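Long-range contacts in AceL NrdHF-1-1 Intein (Metagenome, PDB 6ZGQ), which is a naturally split class 3 intein, expected in its active form to excise itself and join its flanking sequences, held here as a linked, splice-inactive variant: residues A[13-18]-A[140-145]; A[32-37]-A[135-140]; A[75-80]-A[150-155]. All blocks are in the same frame, centred on the assembly; numbering follows the deposited sequence.

Contact 1: A[13-18]-A[140-145]; sequences KVTTKA and SFVVTD
Thr-15 reaches Val-142 and Thr-144 with successive atoms of one short side chain. Its CB packs against the carbonyl oxygen and the CG1 methyl of Val-142, the methyl being 4.0 Å from CB. With chi1 at -61°, OG1 lies anti to the carbonyl carbon and beside the backbone N; at the tip, Thr-15 OG1 comes within 2.8 Å of Thr-144 OG1. The angle is too poor for a hydrogen bond between the two hydroxyls, and their common partner is Asp-20: Thr-15 OG1 is hydrogen-bonded to its OD1, Thr-144 OG1 only weakly.

Behind these tips the backbones pair antiparallel, joining strand 13-15 near the N-terminus to strand 140-144 near the C-terminus, as in the Hint fold expected of an intein. Thr-15 N donates to Val-142 O over 3.0 Å. Thr-144 N donates to Lys-13 O over 2.9 Å within the hydrogen-bonded Lys-13/Thr-144 pair. Val-14 and Val-143 form the next, non-hydrogen-bonded pair, CA to CA 4.4 Å. On their face of the sheet, Val-14 CG2 sits 3.9 Å from Phe-141 CE1, the valine crossing the phenylalanine side chain at about a right angle.

The Val-14, Phe-141 and Val-143 side of this pairing is apolar, whereas Thr-15 and Thr-144 bring two hydroxyls together across the strands. Asp-20 also forms a salt bridge with Arg-150, which would probably offset part of the negative charge that the hydroxyls meet.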
# COMPACT_ATOMS: atom_id res chain seq x y z
N LYS A 13 5.26 -3.52 -6.79
CA LYS A 13 4.66 -3.02 -8.04
C LYS A 13 3.51 -2.07 -7.71
O LYS A 13 2.76 -2.35 -6.78
CB LYS A 13 4.19 -4.17 -8.94
CG LYS A 13 5.34 -4.87 -9.64
CD LYS A 13 4.86 -6.04 -10.47
CE LYS A 13 6.05 -6.83 -10.98
NZ LYS A 13 6.92 -6.03 -11.88
N VAL A 14 3.43 -0.96 -8.44
CA VAL A 14 2.35 0.04 -8.33
C VAL A 14 1.49 -0.09 -9.59
O VAL A 14 2.04 -0.08 -10.70
CB VAL A 14 2.92 1.48 -8.21
CG1 VAL A 14 1.83 2.53 -8.36
CG2 VAL A 14 3.66 1.66 -6.89
N THR A 15 0.18 -0.26 -9.42
CA THR A 15 -0.75 -0.37 -10.55
C THR A 15 -0.90 1.00 -11.20
O THR A 15 -1.15 1.97 -10.49
CB THR A 15 -2.08 -0.98 -10.09
OG1 THR A 15 -1.77 -2.27 -9.59
CG2 THR A 15 -3.10 -1.10 -11.23
N THR A 16 -0.66 1.05 -12.52
CA THR A 16 -0.74 2.25 -13.36
C THR A 16 -1.75 1.96 -14.48
O THR A 16 -2.24 0.82 -14.55
CB THR A 16 0.64 2.66 -13.94
OG1 THR A 16 0.96 1.86 -15.09
CG2 THR A 16 1.75 2.50 -12.91
N LYS A 17 -2.08 2.97 -15.31
CA LYS A 17 -3.01 2.81 -16.45
C LYS A 17 -2.47 1.80 -17.47
O LYS A 17 -3.26 1.14 -18.14
CB LYS A 17 -3.31 4.16 -17.15
CG LYS A 17 -4.57 4.12 -18.02
CD LYS A 17 -4.77 5.37 -18.88
CE LYS A 17 -5.80 5.11 -19.97
NZ LYS A 17 -6.14 6.33 -20.75
N ALA A 18 -1.14 1.68 -17.58
CA ALA A 18 -0.49 0.80 -18.57
C ALA A 18 -0.29 -0.63 -18.05
O ALA A 18 -0.33 -1.57 -18.84
CB ALA A 18 0.83 1.40 -19.01
N SER A 140 -3.83 7.58 -1.08
CA SER A 140 -3.62 6.12 -1.14
C SER A 140 -3.65 5.65 -2.60
O SER A 140 -4.28 6.31 -3.43
CB SER A 140 -4.65 5.38 -0.30
OG SER A 140 -5.88 5.23 -0.99
N PHE A 141 -2.96 4.53 -2.89
CA PHE A 141 -2.86 3.98 -4.26
C PHE A 141 -2.79 2.45 -4.21
O PHE A 141 -2.65 1.87 -3.13
CB PHE A 141 -1.68 4.60 -5.03
CG PHE A 141 -0.34 4.42 -4.36
CD1 PHE A 141 0.40 3.27 -4.56
CD2 PHE A 141 0.18 5.41 -3.53
CE1 PHE A 141 1.62 3.10 -3.94
CE2 PHE A 141 1.40 5.24 -2.92
CZ PHE A 141 2.12 4.08 -3.12
N VAL A 142 -2.93 1.81 -5.38
CA VAL A 142 -3.04 0.35 -5.51
C VAL A 142 -1.66 -0.24 -5.83
O VAL A 142 -0.98 0.25 -6.74
CB VAL A 142 -4.11 -0.05 -6.57
CG1 VAL A 142 -4.24 -1.56 -6.73
CG2 VAL A 142 -5.47 0.53 -6.21
N VAL A 143 -1.25 -1.24 -5.06
CA VAL A 143 -0.01 -2.01 -5.28
C VAL A 143 -0.38 -3.45 -5.63
O VAL A 143 -1.44 -3.93 -5.20
CB VAL A 143 0.94 -1.97 -4.05
CG1 VAL A 143 1.52 -0.58 -3.84
CG2 VAL A 143 0.25 -2.46 -2.78
N THR A 144 0.48 -4.12 -6.41
CA THR A 144 0.35 -5.53 -6.80
C THR A 144 1.52 -6.32 -6.19
O THR A 144 2.68 -5.91 -6.37
CB THR A 144 0.36 -5.65 -8.33
OG1 THR A 144 -0.52 -4.65 -8.84
CG2 THR A 144 -0.06 -7.04 -8.80
N ASP A 145 1.22 -7.40 -5.48
CA ASP A 145 2.22 -8.27 -4.84
C ASP A 145 2.75 -9.29 -5.85
O ASP A 145 2.32 -9.27 -7.01
CB ASP A 145 1.65 -8.92 -3.56
CG ASP A 145 0.52 -9.91 -3.82
OD1 ASP A 145 0.46 -10.51 -4.93
OD2 ASP A 145 -0.28 -10.12 -2.89

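Contact 2: A[32-37]-A[135-140]; sequences VLQFDM and SVPGKS
Gln-34 OE1 receives the backbone N-H of Gly-138 over 2.9 Å, at an N-H...O angle of 153°. The donor stands above the amide plane, 42° out of it, and OE1 has a second hydrogen bond to Thr-45 OG1. Around it, Pro-137 CD comes within 3.5 Å of Gln-34 OE1, and Val-136 CB also packs on that oxygen. An alanine in place of Gln-34 would probably leave Gly-138 N without its acceptor and open a gap beside Val-136 and Pro-137.

Next to this, Phe-35 N donates to Ser-140 O over 2.9 Å, and Ser-140 OG returns a 2.6 Å hydrogen bond to Phe-35 O. That hydroxyl is placed by chi1 of 81°, between the backbone N and the carbonyl carbon, and also meets the edge of the Phe-35 ring near its plane.

Gly-138 sits in a type I beta turn from Val-136 to Lys-139, closed by Lys-139 N to Val-136 O, which links strand 128-135 to strand 140-144. At Gly-138 a beta carbon would clash with Gln-34 NE2 and crowd Phe-35 O. Farther out, Met-37 SD lies 3.8 Å from Lys-139 CB, the two side chains crossing at about a right angle, and Met-37 itself packs on Arg-75 and Ile-77.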
# COMPACT_ATOMS: atom_id res chain seq x y z
N VAL A 32 -0.92 6.69 -11.94
CA VAL A 32 -1.02 5.70 -10.86
C VAL A 32 -2.49 5.55 -10.46
O VAL A 32 -3.18 6.57 -10.34
CB VAL A 32 -0.18 6.14 -9.63
CG1 VAL A 32 -0.39 5.22 -8.44
CG2 VAL A 32 1.30 6.19 -10.00
N LEU A 33 -2.94 4.31 -10.26
CA LEU A 33 -4.30 4.04 -9.75
C LEU A 33 -4.34 4.43 -8.28
O LEU A 33 -3.74 3.74 -7.43
CB LEU A 33 -4.67 2.56 -9.92
CG LEU A 33 -6.11 2.19 -9.55
CD1 LEU A 33 -7.10 2.99 -10.37
CD2 LEU A 33 -6.36 0.70 -9.72
N GLN A 34 -4.99 5.57 -7.99
CA GLN A 34 -5.17 6.05 -6.62
C GLN A 34 -6.56 5.64 -6.14
O GLN A 34 -7.41 5.29 -6.97
CB GLN A 34 -4.96 7.58 -6.52
CG GLN A 34 -6.06 8.44 -7.12
CD GLN A 34 -6.10 9.82 -6.50
OE1 GLN A 34 -5.06 10.39 -6.17
NE2 GLN A 34 -7.29 10.35 -6.32
N PHE A 35 -6.74 5.63 -4.82
CA PHE A 35 -8.01 5.39 -4.12
C PHE A 35 -8.24 6.60 -3.20
O PHE A 35 -7.40 6.89 -2.33
CB PHE A 35 -7.92 4.08 -3.33
CG PHE A 35 -9.17 3.71 -2.57
CD1 PHE A 35 -10.29 3.23 -3.23
CD2 PHE A 35 -9.19 3.78 -1.18
CE1 PHE A 35 -11.42 2.86 -2.52
CE2 PHE A 35 -10.32 3.42 -0.47
CZ PHE A 35 -11.44 2.96 -1.14
N ASP A 36 -9.33 7.33 -3.43
CA ASP A 36 -9.65 8.54 -2.65
C ASP A 36 -10.26 8.09 -1.32
O ASP A 36 -11.30 7.41 -1.32
CB ASP A 36 -10.58 9.47 -3.43
CG ASP A 36 -10.84 10.76 -2.69
OD1 ASP A 36 -11.66 10.75 -1.75
OD2 ASP A 36 -10.19 11.78 -3.03
N MET A 37 -9.61 8.44 -0.20
CA MET A 37 -10.02 7.99 1.14
C MET A 37 -11.36 8.59 1.56
O MET A 37 -12.09 7.96 2.32
CB MET A 37 -8.95 8.35 2.18
CG MET A 37 -7.69 7.52 2.09
SD MET A 37 -6.44 8.13 3.24
CE MET A 37 -7.08 7.52 4.79
N SER A 135 3.45 10.31 -3.29
CA SER A 135 2.32 11.15 -2.86
C SER A 135 1.33 11.25 -4.02
O SER A 135 1.75 11.52 -5.15
CB SER A 135 2.82 12.53 -2.43
OG SER A 135 3.82 12.39 -1.43
N VAL A 136 0.06 10.96 -3.74
CA VAL A 136 -1.07 11.17 -4.68
C VAL A 136 -2.19 11.93 -3.96
O VAL A 136 -2.36 11.77 -2.75
CB VAL A 136 -1.59 9.83 -5.27
CG1 VAL A 136 -0.64 9.29 -6.32
CG2 VAL A 136 -1.84 8.80 -4.19
N PRO A 137 -2.95 12.78 -4.67
CA PRO A 137 -4.04 13.56 -4.06
C PRO A 137 -5.01 12.78 -3.17
O PRO A 137 -5.43 13.29 -2.13
CB PRO A 137 -4.78 14.11 -5.28
CG PRO A 137 -3.72 14.26 -6.32
CD PRO A 137 -2.79 13.09 -6.11
N GLY A 138 -5.37 11.55 -3.57
CA GLY A 138 -6.31 10.70 -2.84
C GLY A 138 -5.73 10.12 -1.56
O GLY A 138 -6.47 9.55 -0.76
N LYS A 139 -4.40 10.23 -1.40
CA LYS A 139 -3.63 9.86 -0.19
C LYS A 139 -3.44 8.34 -0.06
O LYS A 139 -2.95 7.89 0.98
CB LYS A 139 -4.27 10.42 1.09
CG LYS A 139 -4.43 11.94 1.14
CD LYS A 139 -4.95 12.42 2.49
CE LYS A 139 -6.38 11.99 2.80
NZ LYS A 139 -7.41 12.66 1.96
N SER A 140 -3.83 7.58 -1.08
CA SER A 140 -3.62 6.12 -1.14
C SER A 140 -3.65 5.65 -2.60
O SER A 140 -4.28 6.31 -3.43
CB SER A 140 -4.65 5.38 -0.30
OG SER A 140 -5.88 5.23 -0.99

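Contact 3: A[75-80]-A[150-155]; sequences RMIYEQ and RSVTGA
Val-152 O is gripped by water 2 and by Gln-68 NE2, with water 1 close by, and the waters tie it to Ile-77 on the other strand. Water 2 donates to Val-152 O over 2.6 Å and to Ile-77 O over 2.8 Å. Water 1 accepts from Ile-77 N at 2.9 Å and lies within hydrogen-bonding reach of Val-152 O, although other acceptors compete for its protons. Between Ile-77 and Val-152, then, water bridges the backbones of strands 75-80 and 150-154, whose directions differ by 134°.

Apolar atoms pack beside the waters. Ile-77 CG2 lies 3.7 Å from Val-152 CG1, the two side chains meeting obliquely. Ile-77 CG1, set anti to the carbonyl carbon by chi1 of -59°, approaches Gly-154 N to 3.4 Å. Gly-154 can come this close because it lacks a beta carbon, which would run into Arg-75 O. That oxygen takes a weak hydrogen bond from Gly-154 N, 2.9 Å long.

The Arg-75 chain bends at chi3, which sets NE; farther out, NH1 meets Ala-155 O, near the guanidinium plane. This hydrogen bond, at an N-H...O angle of 144°, is modelled at 2.5 Å, a length too short to be taken literally. NH1 also donates to Lys-139 O, while NE forms a salt bridge with Glu-86.

Ala-155 is evidently the engineered alanine that replaces the intein's terminal asparagine, so its CB is not nature's choice. Two residues earlier, Thr-153 OG1 is hydrogen-bonded to His-74, the histidine just before Arg-75, consistent with the block B histidine of the Hint fold. Arg-75, anchored by Glu-86 and Lys-139 O, probably helps to hold the Ala-155 carbonyl at the presumed C-terminal splice junction, and its charge would probably polarise that carbonyl.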
# COMPACT_ATOMS: atom_id res chain seq x y z
N ARG A 75 1.96 4.44 6.06
CA ARG A 75 0.53 4.56 6.37
C ARG A 75 -0.20 3.32 5.83
O ARG A 75 -0.18 3.08 4.61
CB ARG A 75 -0.03 5.86 5.78
CG ARG A 75 0.50 7.12 6.48
CD ARG A 75 0.21 8.39 5.70
NE ARG A 75 -1.23 8.64 5.57
CZ ARG A 75 -1.94 8.52 4.45
NH1 ARG A 75 -1.38 8.17 3.30
NH2 ARG A 75 -3.25 8.77 4.46
N MET A 76 -0.76 2.52 6.74
CA MET A 76 -1.63 1.39 6.38
C MET A 76 -3.05 1.94 6.28
O MET A 76 -3.43 2.77 7.11
CB MET A 76 -1.55 0.27 7.42
CG MET A 76 -0.16 -0.31 7.57
SD MET A 76 0.49 -0.93 6.00
CE MET A 76 -0.52 -2.40 5.79
N ILE A 77 -3.77 1.51 5.23
CA ILE A 77 -5.12 1.98 4.90
C ILE A 77 -6.07 0.80 5.13
O ILE A 77 -5.81 -0.30 4.64
CB ILE A 77 -5.18 2.50 3.44
CG1 ILE A 77 -4.18 3.64 3.22
CG2 ILE A 77 -6.59 2.94 3.05
CD1 ILE A 77 -4.43 4.90 4.04
N TYR A 78 -7.12 1.03 5.93
CA TYR A 78 -8.12 0.02 6.24
C TYR A 78 -9.48 0.71 6.31
O TYR A 78 -9.52 1.94 6.42
CB TYR A 78 -7.76 -0.70 7.55
CG TYR A 78 -7.67 0.18 8.77
CD1 TYR A 78 -6.49 0.86 9.07
CD2 TYR A 78 -8.75 0.34 9.63
CE1 TYR A 78 -6.40 1.66 10.19
CE2 TYR A 78 -8.67 1.14 10.75
CZ TYR A 78 -7.48 1.80 11.03
OH TYR A 78 -7.39 2.61 12.14
N GLU A 79 -10.55 -0.09 6.21
CA GLU A 79 -11.93 0.36 6.44
C GLU A 79 -12.33 -0.09 7.84
O GLU A 79 -11.97 -1.20 8.26
CB GLU A 79 -12.88 -0.23 5.38
CG GLU A 79 -14.28 0.39 5.44
CD GLU A 79 -15.25 -0.12 4.40
OE1 GLU A 79 -14.85 -0.89 3.50
OE2 GLU A 79 -16.44 0.26 4.48
N GLN A 80 -13.02 0.80 8.57
CA GLN A 80 -13.67 0.50 9.86
C GLN A 80 -14.99 1.29 9.91
O GLN A 80 -14.99 2.50 9.63
CB GLN A 80 -12.75 0.88 11.02
CG GLN A 80 -13.34 0.59 12.39
CD GLN A 80 -12.43 1.04 13.51
OE1 GLN A 80 -11.62 1.95 13.33
NE2 GLN A 80 -12.55 0.41 14.66
N ARG A 150 -3.90 -7.29 -5.88
CA ARG A 150 -3.88 -5.83 -5.74
C ARG A 150 -4.57 -5.43 -4.43
O ARG A 150 -5.54 -6.09 -4.02
CB ARG A 150 -4.52 -5.16 -6.97
CG ARG A 150 -3.79 -5.53 -8.26
CD ARG A 150 -4.18 -4.72 -9.49
NE ARG A 150 -3.33 -5.17 -10.59
CZ ARG A 150 -3.49 -6.30 -11.27
NH1 ARG A 150 -4.51 -7.12 -11.02
NH2 ARG A 150 -2.63 -6.60 -12.24
N SER A 151 -4.02 -4.42 -3.75
CA SER A 151 -4.54 -3.89 -2.47
C SER A 151 -4.23 -2.40 -2.36
O SER A 151 -3.36 -1.91 -3.09
CB SER A 151 -3.93 -4.65 -1.29
OG SER A 151 -2.51 -4.54 -1.25
N VAL A 152 -4.95 -1.71 -1.47
CA VAL A 152 -4.79 -0.26 -1.25
C VAL A 152 -3.75 -0.09 -0.13
O VAL A 152 -3.81 -0.81 0.87
CB VAL A 152 -6.15 0.41 -0.87
CG1 VAL A 152 -5.99 1.87 -0.47
CG2 VAL A 152 -7.13 0.30 -2.03
N THR A 153 -2.78 0.81 -0.35
CA THR A 153 -1.76 1.14 0.65
C THR A 153 -1.63 2.67 0.74
O THR A 153 -2.02 3.36 -0.21
CB THR A 153 -0.40 0.49 0.31
OG1 THR A 153 0.39 0.44 1.49
CG2 THR A 153 0.34 1.24 -0.79
N GLY A 154 -1.13 3.18 1.87
CA GLY A 154 -0.99 4.63 2.07
C GLY A 154 0.07 5.27 1.19
O GLY A 154 1.12 4.65 0.95
N ALA A 155 -0.22 6.48 0.71
CA ALA A 155 0.76 7.42 0.12
C ALA A 155 1.46 8.18 1.25
O ALA A 155 0.96 8.18 2.38
CB ALA A 155 0.06 8.39 -0.81
O HOH W 1 -2.58 -0.55 3.53
O HOH W 2 -5.71 -1.81 2.33

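How the contacts relate
Strand 140-144 ties the three contacts together. In contact 1 it pairs with strand 13-15; on its other side it pairs with strand 150-154 of contact 3, Phe-141 O to Thr-153 N and Val-143 N to Ser-151 O both 3.0 Å. Contact 2, which shares Ser-140 with contact 1, adds strand 32-35: Val-142 N lies 2.9 Å from Leu-33 O, and Leu-33 N 2.9 Å from Thr-15 O. Contacts 2 and 3 meet at Lys-139 O, 3.1 Å from Ala-155 N. Centres lie about 10 to 12 Å apart. Contact 3 lies at the presumed C-terminal splice junction; contact 2 abuts it through Lys-139, whereas contact 1 reaches it through the sheet.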